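Local coordinates for protein 2',5'-phosphodiesterase 12 (Homo sapiens, PDB 4Z0V) that belongs to the endonuclease/exonuclease/phosphatase family and joins a DNase I-like domain to an E-set-type N-terminal beta domain, at residues A[41-45]-A[57-63]; A[17-23]-A[99-105]; A[52-56]-A[75-79]; A[110-114]-A[168-173]; A[10-15]-A[93-97]. All coordinates share one frame. Numbering follows the deposited sequence.

Contact 1: residues A[41-45]-A[57-63]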
# COMPACT_ATOMS: atom_id res chain seq x y z
N PHE A 41 -21.49 10.14 16.19
CA PHE A 41 -20.55 9.28 16.90
C PHE A 41 -20.25 9.84 18.25
O PHE A 41 -20.11 11.06 18.41
CB PHE A 41 -19.21 9.16 16.12
CG PHE A 41 -19.38 8.62 14.72
CD1 PHE A 41 -19.54 7.27 14.50
CD2 PHE A 41 -19.37 9.48 13.62
CE1 PHE A 41 -19.73 6.77 13.20
CE2 PHE A 41 -19.55 8.97 12.32
CZ PHE A 41 -19.73 7.63 12.13
N ARG A 42 -20.10 8.98 19.23
CA ARG A 42 -19.68 9.43 20.56
C ARG A 42 -18.90 8.31 21.20
O ARG A 42 -19.37 7.18 21.21
CB ARG A 42 -20.88 9.85 21.44
CG ARG A 42 -20.47 10.27 22.86
CD ARG A 42 -19.59 11.52 22.90
NE ARG A 42 -20.38 12.74 22.67
CZ ARG A 42 -19.94 13.97 22.94
NH1 ARG A 42 -20.71 15.02 22.70
NH2 ARG A 42 -18.73 14.15 23.44
N TRP A 43 -17.73 8.61 21.72
CA TRP A 43 -16.90 7.60 22.36
C TRP A 43 -16.98 7.74 23.86
O TRP A 43 -16.92 8.86 24.39
CB TRP A 43 -15.45 7.73 21.89
CG TRP A 43 -15.23 7.20 20.51
CD1 TRP A 43 -15.25 7.90 19.34
CD2 TRP A 43 -14.85 5.87 20.19
NE1 TRP A 43 -14.94 7.06 18.29
CE2 TRP A 43 -14.67 5.81 18.78
CE3 TRP A 43 -14.60 4.71 20.96
CZ2 TRP A 43 -14.30 4.63 18.13
CZ3 TRP A 43 -14.24 3.54 20.30
CH2 TRP A 43 -14.09 3.52 18.91
N TYR A 44 -17.00 6.59 24.54
CA TYR A 44 -16.98 6.48 26.00
C TYR A 44 -15.84 5.63 26.47
O TYR A 44 -15.37 4.76 25.73
CB TYR A 44 -18.26 5.84 26.54
CG TYR A 44 -19.51 6.57 26.14
CD1 TYR A 44 -20.10 6.35 24.89
CD2 TYR A 44 -20.18 7.39 27.05
CE1 TYR A 44 -21.28 6.99 24.53
CE2 TYR A 44 -21.37 8.03 26.70
CZ TYR A 44 -21.91 7.83 25.44
OH TYR A 44 -23.08 8.45 25.07
N LYS A 45 -15.44 5.85 27.71
CA LYS A 45 -14.43 5.00 28.34
C LYS A 45 -15.00 4.54 29.67
O LYS A 45 -15.86 5.21 30.25
CB LYS A 45 -13.09 5.74 28.51
CG LYS A 45 -13.16 6.90 29.51
CD LYS A 45 -11.98 7.87 29.46
CE LYS A 45 -12.21 9.03 30.40
NZ LYS A 45 -10.97 9.79 30.70
N THR A 57 -17.97 6.81 30.98
CA THR A 57 -17.68 8.24 31.03
C THR A 57 -17.56 8.73 29.61
O THR A 57 -16.77 8.20 28.83
CB THR A 57 -16.40 8.51 31.83
OG1 THR A 57 -16.61 8.05 33.16
CG2 THR A 57 -16.04 9.99 31.86
N GLU A 58 -18.36 9.74 29.28
CA GLU A 58 -18.33 10.31 27.94
C GLU A 58 -17.00 10.98 27.68
O GLU A 58 -16.50 11.71 28.54
CB GLU A 58 -19.47 11.31 27.84
CG GLU A 58 -19.80 11.77 26.44
CD GLU A 58 -20.66 13.01 26.49
OE1 GLU A 58 -21.88 12.87 26.26
OE2 GLU A 58 -20.14 14.10 26.82
N THR A 59 -16.41 10.75 26.51
CA THR A 59 -15.20 11.47 26.15
C THR A 59 -15.65 12.68 25.35
O THR A 59 -16.81 12.72 24.91
CB THR A 59 -14.21 10.59 25.35
OG1 THR A 59 -14.72 10.52 24.01
CG2 THR A 59 -14.01 9.20 25.94
N ASP A 60 -14.75 13.61 25.06
CA ASP A 60 -15.14 14.74 24.21
C ASP A 60 -14.99 14.38 22.72
O ASP A 60 -15.08 15.27 21.87
CB ASP A 60 -14.36 16.04 24.56
CG ASP A 60 -12.84 15.96 24.58
OD1 ASP A 60 -12.27 15.11 23.86
OD2 ASP A 60 -12.22 16.79 25.30
N VAL A 61 -14.82 13.09 22.38
CA VAL A 61 -14.59 12.72 21.00
C VAL A 61 -15.91 12.32 20.33
O VAL A 61 -16.53 11.32 20.70
CB VAL A 61 -13.48 11.63 20.90
CG1 VAL A 61 -13.21 11.25 19.45
CG2 VAL A 61 -12.18 12.10 21.59
N GLU A 62 -16.32 13.14 19.34
CA GLU A 62 -17.55 12.96 18.55
C GLU A 62 -17.26 12.55 17.13
O GLU A 62 -18.10 12.74 16.24
CB GLU A 62 -18.38 14.26 18.53
CG GLU A 62 -18.81 14.74 19.90
CD GLU A 62 -19.56 16.05 19.86
OE1 GLU A 62 -19.21 16.96 20.64
OE2 GLU A 62 -20.48 16.18 19.03
N GLU A 63 -16.08 11.99 16.90
CA GLU A 63 -15.58 11.56 15.61
C GLU A 63 -15.63 10.05 15.51
O GLU A 63 -15.66 9.36 16.52
CB GLU A 63 -14.12 12.02 15.41
CG GLU A 63 -13.80 13.42 15.88
CD GLU A 63 -13.68 14.44 14.77
OE1 GLU A 63 -14.68 15.12 14.46
OE2 GLU A 63 -12.57 14.55 14.20
O HOH W 1 -20.62 12.96 15.68

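Contact 2: residues A[17-23]-A[99-105]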
# COMPACT_ATOMS: atom_id res chain seq x y z
N ARG A 17 -9.59 -5.72 17.87
CA ARG A 17 -9.41 -6.61 19.02
C ARG A 17 -8.28 -6.19 19.90
O ARG A 17 -8.18 -6.65 21.04
CB ARG A 17 -9.10 -8.03 18.55
CG ARG A 17 -10.24 -8.63 17.86
CD ARG A 17 -10.12 -10.12 17.79
NE ARG A 17 -11.30 -10.56 17.08
CZ ARG A 17 -12.44 -10.88 17.67
NH1 ARG A 17 -13.50 -11.19 16.94
NH2 ARG A 17 -12.54 -10.90 19.00
N TYR A 18 -7.38 -5.42 19.33
CA TYR A 18 -6.17 -4.92 19.95
C TYR A 18 -6.26 -3.40 19.91
O TYR A 18 -6.39 -2.82 18.84
CB TYR A 18 -4.96 -5.46 19.16
CG TYR A 18 -3.64 -5.54 19.90
CD1 TYR A 18 -2.77 -6.60 19.70
CD2 TYR A 18 -3.23 -4.50 20.74
CE1 TYR A 18 -1.55 -6.68 20.38
CE2 TYR A 18 -2.02 -4.57 21.43
CZ TYR A 18 -1.18 -5.66 21.24
OH TYR A 18 0.02 -5.70 21.91
N ILE A 19 -6.29 -2.76 21.09
CA ILE A 19 -6.38 -1.32 21.19
C ILE A 19 -5.16 -0.84 21.99
O ILE A 19 -4.96 -1.32 23.11
CB ILE A 19 -7.73 -0.89 21.82
CG1 ILE A 19 -8.90 -1.18 20.84
CG2 ILE A 19 -7.69 0.60 22.22
CD1 ILE A 19 -10.28 -1.05 21.43
N MET A 20 -4.38 0.11 21.43
CA MET A 20 -3.19 0.64 22.11
C MET A 20 -3.26 2.13 22.30
O MET A 20 -3.73 2.85 21.40
CB MET A 20 -1.90 0.32 21.33
CG MET A 20 -1.63 -1.12 21.24
SD MET A 20 -0.08 -1.49 20.38
CE MET A 20 -0.37 -0.87 18.94
N ALA A 21 -2.71 2.61 23.42
CA ALA A 21 -2.61 4.04 23.69
C ALA A 21 -1.78 4.72 22.59
O ALA A 21 -0.74 4.19 22.24
CB ALA A 21 -1.95 4.27 25.04
N GLY A 22 -2.28 5.82 22.04
CA GLY A 22 -1.58 6.55 20.98
C GLY A 22 -1.77 6.00 19.59
O GLY A 22 -1.20 6.55 18.63
N PHE A 23 -2.60 4.95 19.45
CA PHE A 23 -2.90 4.30 18.16
C PHE A 23 -4.37 4.48 17.86
O PHE A 23 -5.20 4.20 18.73
CB PHE A 23 -2.50 2.81 18.14
CG PHE A 23 -1.01 2.64 18.07
CD1 PHE A 23 -0.20 2.91 19.17
CD2 PHE A 23 -0.39 2.28 16.87
CE1 PHE A 23 1.19 2.79 19.08
CE2 PHE A 23 1.00 2.16 16.78
CZ PHE A 23 1.78 2.45 17.88
N CYS A 99 -11.44 -5.94 24.80
CA CYS A 99 -10.11 -5.72 25.38
C CYS A 99 -10.07 -4.39 26.11
O CYS A 99 -10.82 -3.49 25.76
CB CYS A 99 -9.08 -5.72 24.25
SG CYS A 99 -9.40 -4.45 22.99
N VAL A 100 -9.10 -4.24 27.04
CA VAL A 100 -8.80 -2.94 27.62
C VAL A 100 -7.71 -2.28 26.75
O VAL A 100 -6.97 -2.97 26.04
CB VAL A 100 -8.37 -3.00 29.11
CG1 VAL A 100 -9.52 -3.53 30.00
CG2 VAL A 100 -7.08 -3.81 29.30
N VAL A 101 -7.58 -0.95 26.84
CA VAL A 101 -6.51 -0.23 26.17
C VAL A 101 -5.18 -0.73 26.78
O VAL A 101 -5.07 -0.90 28.01
CB VAL A 101 -6.71 1.29 26.39
CG1 VAL A 101 -5.51 2.09 25.87
CG2 VAL A 101 -8.03 1.78 25.78
N GLU A 102 -4.21 -1.01 25.92
CA GLU A 102 -2.88 -1.47 26.33
C GLU A 102 -1.83 -0.45 25.99
O GLU A 102 -2.03 0.38 25.10
CB GLU A 102 -2.53 -2.75 25.57
CG GLU A 102 -2.87 -4.02 26.29
CD GLU A 102 -2.50 -5.20 25.42
OE1 GLU A 102 -1.29 -5.38 25.15
OE2 GLU A 102 -3.43 -5.88 24.93
N ALA A 103 -0.64 -0.58 26.63
CA ALA A 103 0.50 0.24 26.25
C ALA A 103 0.95 -0.25 24.87
O ALA A 103 0.95 -1.47 24.61
CB ALA A 103 1.63 0.08 27.28
N GLY A 104 1.29 0.67 24.00
CA GLY A 104 1.79 0.33 22.68
C GLY A 104 3.30 0.38 22.69
O GLY A 104 3.88 0.63 23.75
N PRO A 105 3.99 0.19 21.55
CA PRO A 105 5.46 0.32 21.55
C PRO A 105 5.88 1.73 21.96
O PRO A 105 5.14 2.69 21.72
CB PRO A 105 5.85 0.02 20.10
CG PRO A 105 4.63 0.29 19.29
CD PRO A 105 3.47 -0.09 20.19
O HOH W 2 -5.99 -4.25 23.52
O HOH W 3 1.16 3.36 23.81

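Contact 3: residues A[52-56]-A[75-79]. Unlike the reference sequence in segment 52-56: Gly53 (reference Ser).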
# COMPACT_ATOMS: atom_id res chain seq x y z
N ALA A 52 -16.36 -3.58 34.76
CA ALA A 52 -17.05 -4.61 33.95
C ALA A 52 -18.13 -3.98 33.05
O ALA A 52 -19.14 -4.64 32.73
CB ALA A 52 -17.64 -5.70 34.84
N GLY A 53 -17.89 -2.73 32.63
CA GLY A 53 -18.79 -1.96 31.78
C GLY A 53 -20.10 -1.57 32.44
O GLY A 53 -21.10 -1.41 31.74
N SER A 54 -20.10 -1.42 33.77
CA SER A 54 -21.29 -1.03 34.53
C SER A 54 -21.58 0.47 34.41
O SER A 54 -22.75 0.87 34.41
CB SER A 54 -21.14 -1.41 36.00
OG SER A 54 -20.00 -0.78 36.59
N SER A 55 -20.51 1.30 34.34
CA SER A 55 -20.58 2.77 34.26
C SER A 55 -19.62 3.28 33.16
O SER A 55 -18.50 2.78 33.06
CB SER A 55 -20.22 3.38 35.60
OG SER A 55 -20.41 4.79 35.62
N TRP A 56 -20.06 4.26 32.35
CA TRP A 56 -19.29 4.79 31.21
C TRP A 56 -19.15 6.30 31.31
O TRP A 56 -20.09 6.99 31.70
CB TRP A 56 -19.98 4.42 29.88
CG TRP A 56 -20.01 2.96 29.60
CD1 TRP A 56 -21.04 2.09 29.85
CD2 TRP A 56 -18.94 2.17 29.07
NE1 TRP A 56 -20.68 0.82 29.48
CE2 TRP A 56 -19.38 0.83 29.03
CE3 TRP A 56 -17.64 2.47 28.61
CZ2 TRP A 56 -18.57 -0.21 28.56
CZ3 TRP A 56 -16.83 1.43 28.18
CH2 TRP A 56 -17.30 0.11 28.14
N LEU A 75 -8.63 0.58 30.64
CA LEU A 75 -10.06 0.83 30.46
C LEU A 75 -10.58 0.22 29.15
O LEU A 75 -9.86 0.24 28.14
CB LEU A 75 -10.38 2.34 30.43
CG LEU A 75 -9.89 3.23 31.59
CD1 LEU A 75 -10.24 4.71 31.31
CD2 LEU A 75 -10.58 2.83 32.92
N ARG A 76 -11.84 -0.23 29.14
CA ARG A 76 -12.51 -0.62 27.91
C ARG A 76 -13.11 0.66 27.31
O ARG A 76 -13.27 1.66 28.02
CB ARG A 76 -13.61 -1.66 28.18
CG ARG A 76 -12.97 -2.99 28.64
CD ARG A 76 -13.83 -4.22 28.44
NE ARG A 76 -14.98 -4.25 29.34
CZ ARG A 76 -16.25 -4.13 28.97
NH1 ARG A 76 -17.22 -4.18 29.87
NH2 ARG A 76 -16.56 -3.97 27.69
N LEU A 77 -13.44 0.61 26.03
CA LEU A 77 -14.04 1.76 25.35
C LEU A 77 -15.38 1.36 24.79
O LEU A 77 -15.64 0.17 24.60
CB LEU A 77 -13.10 2.21 24.18
CG LEU A 77 -11.65 2.54 24.54
CD1 LEU A 77 -10.84 2.83 23.23
CD2 LEU A 77 -11.58 3.76 25.49
N LYS A 78 -16.23 2.33 24.52
CA LYS A 78 -17.52 2.02 23.92
C LYS A 78 -17.81 3.08 22.87
O LYS A 78 -17.58 4.26 23.12
CB LYS A 78 -18.62 2.03 25.02
CG LYS A 78 -20.03 1.73 24.47
CD LYS A 78 -21.06 1.51 25.55
CE LYS A 78 -21.71 2.79 26.01
NZ LYS A 78 -22.94 2.50 26.77
N LEU A 79 -18.31 2.66 21.71
CA LEU A 79 -18.71 3.60 20.67
C LEU A 79 -20.21 3.57 20.52
O LEU A 79 -20.79 2.49 20.39
CB LEU A 79 -18.05 3.27 19.30
CG LEU A 79 -18.58 4.05 18.05
CD1 LEU A 79 -18.28 5.55 18.14
CD2 LEU A 79 -18.02 3.46 16.73

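Contact 4: residues A[110-114]-A[168-173]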
# COMPACT_ATOMS: atom_id res chain seq x y z
N PHE A 110 8.10 5.25 11.99
CA PHE A 110 7.38 6.27 11.26
C PHE A 110 7.08 7.51 12.10
O PHE A 110 6.56 8.48 11.54
CB PHE A 110 6.09 5.66 10.67
CG PHE A 110 5.24 4.87 11.66
CD1 PHE A 110 4.47 5.53 12.61
CD2 PHE A 110 5.23 3.48 11.64
CE1 PHE A 110 3.65 4.81 13.49
CE2 PHE A 110 4.41 2.75 12.52
CZ PHE A 110 3.63 3.42 13.43
N ASP A 111 7.34 7.51 13.45
CA ASP A 111 7.06 8.69 14.29
C ASP A 111 7.77 9.96 13.78
O ASP A 111 7.13 10.99 13.62
CB ASP A 111 7.41 8.45 15.75
CG ASP A 111 6.60 7.39 16.45
OD1 ASP A 111 5.50 7.06 15.96
OD2 ASP A 111 7.07 6.88 17.49
N HIS A 112 9.08 9.86 13.50
CA HIS A 112 9.84 10.99 12.99
C HIS A 112 9.37 11.35 11.56
O HIS A 112 9.32 12.51 11.21
CB HIS A 112 11.34 10.67 12.98
CG HIS A 112 12.16 11.81 12.46
ND1 HIS A 112 12.32 12.97 13.20
CD2 HIS A 112 12.78 11.95 11.27
CE1 HIS A 112 13.07 13.77 12.45
NE2 HIS A 112 13.35 13.21 11.27
N ARG A 113 8.99 10.33 10.77
CA ARG A 113 8.55 10.53 9.38
C ARG A 113 7.28 11.35 9.33
O ARG A 113 7.13 12.18 8.44
CB ARG A 113 8.34 9.16 8.72
CG ARG A 113 9.61 8.31 8.73
CD ARG A 113 9.43 7.08 7.85
NE ARG A 113 9.67 7.40 6.45
CZ ARG A 113 9.42 6.57 5.44
NH1 ARG A 113 8.88 5.38 5.67
NH2 ARG A 113 9.73 6.92 4.20
N HIS A 114 6.42 11.21 10.35
CA HIS A 114 5.16 11.95 10.43
C HIS A 114 5.36 13.45 10.63
O HIS A 114 4.46 14.21 10.31
CB HIS A 114 4.27 11.37 11.53
CG HIS A 114 3.61 10.08 11.13
ND1 HIS A 114 3.05 9.26 12.07
CD2 HIS A 114 3.44 9.53 9.89
CE1 HIS A 114 2.54 8.23 11.40
NE2 HIS A 114 2.77 8.34 10.08
N LYS A 168 -1.80 3.30 12.04
CA LYS A 168 -1.25 4.55 12.56
C LYS A 168 -0.28 5.17 11.52
O LYS A 168 -0.34 6.36 11.24
CB LYS A 168 -0.53 4.32 13.90
CG LYS A 168 -0.04 5.67 14.48
CD LYS A 168 0.58 5.56 15.86
CE LYS A 168 0.98 6.94 16.36
NZ LYS A 168 1.51 6.82 17.76
N GLU A 169 0.56 4.33 10.95
CA GLU A 169 1.55 4.77 9.95
C GLU A 169 0.88 5.41 8.74
O GLU A 169 1.20 6.54 8.39
CB GLU A 169 2.41 3.59 9.51
CG GLU A 169 3.43 4.06 8.49
CD GLU A 169 4.47 3.03 8.12
OE1 GLU A 169 5.36 3.36 7.31
OE2 GLU A 169 4.39 1.89 8.63
N LEU A 170 -0.01 4.67 8.08
CA LEU A 170 -0.64 5.17 6.87
C LEU A 170 -1.52 6.34 7.12
O LEU A 170 -1.42 7.31 6.37
CB LEU A 170 -1.42 4.04 6.17
CG LEU A 170 -0.53 2.95 5.57
CD1 LEU A 170 -1.39 1.87 4.90
CD2 LEU A 170 0.44 3.57 4.52
N THR A 171 -2.36 6.32 8.16
CA THR A 171 -3.23 7.48 8.40
C THR A 171 -2.43 8.72 8.76
O THR A 171 -2.79 9.82 8.35
CB THR A 171 -4.29 7.17 9.46
OG1 THR A 171 -3.64 6.88 10.71
CG2 THR A 171 -5.25 6.01 9.02
N GLY A 172 -1.31 8.52 9.45
CA GLY A 172 -0.39 9.58 9.83
C GLY A 172 0.31 10.26 8.66
O GLY A 172 0.73 11.42 8.80
N TYR A 173 0.44 9.57 7.50
CA TYR A 173 1.05 10.16 6.30
C TYR A 173 0.15 11.19 5.64
O TYR A 173 0.65 11.95 4.81
CB TYR A 173 1.46 9.10 5.27
CG TYR A 173 2.65 8.26 5.71
CD1 TYR A 173 3.70 8.82 6.44
CD2 TYR A 173 2.70 6.90 5.42
CE1 TYR A 173 4.81 8.06 6.81
CE2 TYR A 173 3.77 6.11 5.85
CZ TYR A 173 4.82 6.69 6.55
OH TYR A 173 5.89 5.91 6.92
O HOH W 4 3.91 5.47 17.46

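Contact 5: residues A[10-15]-A[93-97]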
# COMPACT_ATOMS: atom_id res chain seq x y z
N PHE A 10 -26.37 0.46 9.86
CA PHE A 10 -25.00 -0.06 9.82
C PHE A 10 -25.11 -1.56 9.56
O PHE A 10 -25.65 -2.27 10.41
CB PHE A 10 -24.22 0.24 11.14
CG PHE A 10 -23.82 1.68 11.39
CD1 PHE A 10 -22.83 2.29 10.64
CD2 PHE A 10 -24.41 2.40 12.42
CE1 PHE A 10 -22.47 3.62 10.86
CE2 PHE A 10 -24.05 3.74 12.65
CZ PHE A 10 -23.09 4.34 11.87
N THR A 11 -24.68 -2.03 8.37
CA THR A 11 -24.69 -3.46 7.99
C THR A 11 -23.56 -4.19 8.70
O THR A 11 -23.66 -5.39 8.99
CB THR A 11 -24.59 -3.63 6.48
OG1 THR A 11 -23.40 -3.01 6.00
CG2 THR A 11 -25.80 -3.09 5.75
N GLU A 12 -22.46 -3.47 8.96
CA GLU A 12 -21.30 -3.99 9.68
C GLU A 12 -20.89 -2.92 10.66
O GLU A 12 -20.91 -1.75 10.31
CB GLU A 12 -20.15 -4.38 8.73
CG GLU A 12 -20.49 -5.47 7.73
CD GLU A 12 -19.37 -5.92 6.80
OE1 GLU A 12 -18.94 -5.11 5.94
OE2 GLU A 12 -18.96 -7.09 6.91
N LEU A 13 -20.66 -3.32 11.89
CA LEU A 13 -20.22 -2.46 12.99
C LEU A 13 -19.30 -3.33 13.78
O LEU A 13 -19.77 -4.34 14.35
CB LEU A 13 -21.40 -1.89 13.79
CG LEU A 13 -21.04 -0.79 14.77
CD1 LEU A 13 -20.60 0.45 14.04
CD2 LEU A 13 -22.20 -0.46 15.65
N GLN A 14 -17.97 -3.00 13.76
CA GLN A 14 -16.92 -3.79 14.40
C GLN A 14 -15.79 -2.93 14.95
O GLN A 14 -15.41 -1.93 14.34
CB GLN A 14 -16.31 -4.81 13.41
CG GLN A 14 -17.24 -5.92 12.93
CD GLN A 14 -16.55 -7.01 12.16
OE1 GLN A 14 -15.40 -7.40 12.45
NE2 GLN A 14 -17.26 -7.60 11.22
N LEU A 15 -15.21 -3.34 16.08
CA LEU A 15 -14.08 -2.63 16.69
C LEU A 15 -12.84 -3.51 16.59
O LEU A 15 -12.99 -4.74 16.58
CB LEU A 15 -14.37 -2.29 18.17
CG LEU A 15 -15.38 -1.20 18.49
CD1 LEU A 15 -15.66 -1.14 19.99
CD2 LEU A 15 -14.88 0.16 18.06
N ARG A 93 -26.81 2.38 17.45
CA ARG A 93 -26.09 1.16 17.78
C ARG A 93 -24.99 1.49 18.76
O ARG A 93 -24.47 2.60 18.74
CB ARG A 93 -25.47 0.57 16.50
CG ARG A 93 -26.48 0.11 15.43
CD ARG A 93 -27.06 -1.27 15.69
NE ARG A 93 -26.01 -2.25 16.02
CZ ARG A 93 -25.33 -2.97 15.13
NH1 ARG A 93 -24.38 -3.80 15.53
NH2 ARG A 93 -25.58 -2.85 13.83
N GLU A 94 -24.60 0.54 19.60
CA GLU A 94 -23.48 0.77 20.52
C GLU A 94 -22.62 -0.46 20.52
O GLU A 94 -23.16 -1.57 20.36
CB GLU A 94 -23.96 1.13 21.95
CG GLU A 94 -24.62 2.52 22.05
CD GLU A 94 -24.75 3.16 23.43
OE1 GLU A 94 -24.92 2.41 24.42
OE2 GLU A 94 -24.73 4.41 23.51
N LEU A 95 -21.30 -0.29 20.63
CA LEU A 95 -20.38 -1.40 20.62
C LEU A 95 -19.26 -1.15 21.61
O LEU A 95 -18.63 -0.10 21.56
CB LEU A 95 -19.81 -1.56 19.19
CG LEU A 95 -18.95 -2.79 18.90
CD1 LEU A 95 -19.59 -4.06 19.42
CD2 LEU A 95 -18.70 -2.91 17.46
N GLU A 96 -19.02 -2.13 22.49
CA GLU A 96 -17.96 -2.04 23.50
C GLU A 96 -16.78 -2.85 23.07
O GLU A 96 -16.96 -3.92 22.47
CB GLU A 96 -18.43 -2.59 24.86
CG GLU A 96 -19.65 -1.93 25.46
CD GLU A 96 -20.16 -2.62 26.71
OE1 GLU A 96 -19.39 -3.40 27.33
OE2 GLU A 96 -21.31 -2.34 27.10
N SER A 97 -15.57 -2.38 23.42
CA SER A 97 -14.37 -3.17 23.17
C SER A 97 -14.37 -4.35 24.14
O SER A 97 -14.88 -4.24 25.26
CB SER A 97 -13.12 -2.31 23.36
OG SER A 97 -12.92 -1.99 24.72

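Contact 1: residues A[41-45]-A[57-63]
Phe41 O lies 3.2 Å from Glu62 CA in a CA-H...O contact. A water accepts from Phe41 N at 3.0 Å and donates to Glu62 O at 2.6 Å. Arg42 starts away from 57-63 but curls back. Arg42 NH2 donates to Thr59 O at 2.8 Å, and Arg42 NH1 makes a salt bridge with Glu62 OE1 at 3.2 Å. Glu62 and Glu58 lie over opposite guanidinium faces; the long 3.7 Å bridge from Glu58 OE2 to Arg42 NH2 is charge attraction only. Trp43 N donates to Val61 O at 3.1 Å. Trp43 O accepts from Thr59 N at 2.9 Å and Thr59 OG1 at 2.8 Å. Thr59 OG1 accepts from Val61 N at 3.0 Å, forming an ST turn. This is the antiparallel hairpin of strands 40-46 and 56-58, at one edge of the N-terminal domain's four-stranded sheet. Tyr44 and Glu58 form a non-hydrogen-bonded pair. Lys45 and Thr57 form a hydrogen-bonded pair: Lys45 N to Thr57 O at 2.9 Å, Thr57 N to Lys45 O at 2.7 Å.

Contact 2: residues A[17-23]-A[99-105]
Ile19 forms the apolar centre. Ile19 CD1 lies 3.8 Å from Cys99 SG, and Ile19 CG2 lies 3.8 Å from Val101 CG2. Leu77 of strand 77-82 touches both Ile19 and Val101. Further along, Pro105 CD sits 3.8 Å from Met20 SD and 3.8 Å from Phe23 CZ. Gly104 fits tightly here, since a CB on it would clash with Phe23 CE1. The chain at 20-23 makes a type II beta turn, closed by Phe23 N to Met20 O at 3.1 Å, with Gly22 at its positive-phi position. Glu102 N donates to Ile19 O at 2.9 Å, and Ala21 N donates to Glu102 O at 2.9 Å. Two waters extend the polar edge. One accepts from Ile19 N at 2.9 Å and lies 3.0 Å from Val100 O. The other links Ala21 O (2.6 Å) to Gly104 N (2.7 Å). Two same-direction loops thus meet in a single bridge, Met20 with Glu102, beside the E-set-type sheet. Through Gly22 O, bonded to Lys168 of helix 159-172, they join it to the DNase I-like domain.

Contact 3: residues A[52-56]-A[75-79]
Trp56 lays its indole face against the side chain of Lys78. Lys78 CB makes a CH-pi contact 3.7 Å from the centroid of the six-membered ring. Lys78 NZ makes a cation-pi contact 4.0 Å from the centroid of the five-membered ring. This is a cross-strand cluster on the four-stranded antiparallel sheet of the E-set-type N-terminal domain. Strands 56-58 and 77-82 are not neighbours there. Strand 40-46 runs between them, so Trp56 reaches across it. The charge of Lys78 is also met by Glu94 in a salt bridge, and its amine makes a second cation-pi contact with Tyr44. Arg76 closes the far end of the indole. Its guanidinium has Trp56 CH2 over one face, and Arg76 O lies 3.6 Å from Trp56 CZ3 at the ring edge. Arg76 NH2 pairs with Glu96 and bonds to Ser97 O. The loop before Trp56 passes the edge of the same guanidinium at Ala52. Gly53 differs here from the reference serine. Its N bonds to Glu46, and Arg76 NH1 lies 3.3 Å from Ala52 C.

Contact 4: residues A[110-114]-A[168-173]
His114 NE2 donates to Glu169 O at 2.9 Å, the direct hydrogen bond between the segments. Within 168-173, Tyr173 OH donates to Glu169 OE1 at 2.6 Å, while OE2 of the same carboxylate is hydrogen-bonded to Tyr131 OH. A water joins Asp111 OD1 (2.7 Å) to Lys168 NZ (2.8 Å); the two charged atoms themselves are 4.4 Å apart, beyond a salt bridge. Lys168 NZ also bonds to Gly22 O, and Asp111 OD2 accepts from Cys108 N. Arg113 NH1 lies 3.3 Å from Tyr173 OH at a poor angle; its guanidinium bonds instead to backbone oxygens of Pro408 and Ala432. Packing surrounds these links. Glu169 CB sits over the Phe110 ring in a CH-pi contact, 3.7 Å from the centroid. Gly172 CA does the same over the His114 ring, also at 3.7 Å. A CB on Gly172 would clash with His114 CE1. The edge of His114 also meets the face of Tyr173 in an offset edge-to-face pair, with centroids 5.1 Å apart. The short, weakly bonded helix 110-113 thus packs on the C-terminal end of helix 159-172. Leu170 of the longer helix points away from it, onto strands 125-132 and 177-184 and helix 185-198 of the DNase I-like domain.

Contact 5: residues A[10-15]-A[93-97]
Arg93, Leu95 and Leu13 have the most surface buried here. Leu13 points toward 93-97 and Leu95 points back, so the two interlock between the strands. Leu95 CD2 lies 4.1 Å from Leu13 CG and 3.6 Å from Leu13 O. It also reaches the backbone at Gln14, with Leu95 CD2 3.6 Å from Gln14 CA. Leu15 packs beyond it: Leu15 CD1 is 3.8 Å from Leu95 CG and 3.5 Å from Leu95 O. The same Leu15 CD1 comes within 3.6 Å of Ser97 N. At the other end, Arg93 folds its side chain over Leu13. Leu13 CD2 is 3.5 Å from Arg93 CB and also sits over one face of the guanidinium. Arg93 CG meets the edge of the Phe10 ring, 4.3 Å from Phe10 CD2. Glu94 and Glu96 point away from 10-15 and form salt bridges with Lys78 and Arg76. Strand 9-14 pairs with strand 28-32, and a classic beta bulge places Thr11 and Glu12 opposite Ser30. Strand 93-96 belongs to the other sheet and pairs with strand 77-82. The axes of 12-14 and 93-96 come within 8.1 Å, at 31° to each other. Two sheets packed face to face through apolar side chains form a beta sandwich, consistent with the E-set character of this N-terminal domain.

In the fold
Contacts 1, 3 and 5 share the four-stranded sheet of the N-terminal domain. Contacts 1 and 3 have centres about 11 Å apart and meet through Tyr44 N and Lys78 O, 2.8 Å apart. Contact 3 meets contact 5 through Leu79 N and Leu95 O, also at 2.8 Å. Contact 5 adds the smaller sheet, and Leu15 CD2 reaches Trp43 CH2 of contact 1 at 3.6 Å. Contact 2 touches contact 3, with Val101 N 2.9 Å from Leu75 O. It also leads to contact 4, where Gly22 O lies 2.9 Å from Lys168 NZ; their centres are about 17 Å apart. Contact 4 packs helix 110-113 on helix 159-172 of the DNase I-like domain. The magnesium ion is in none of them.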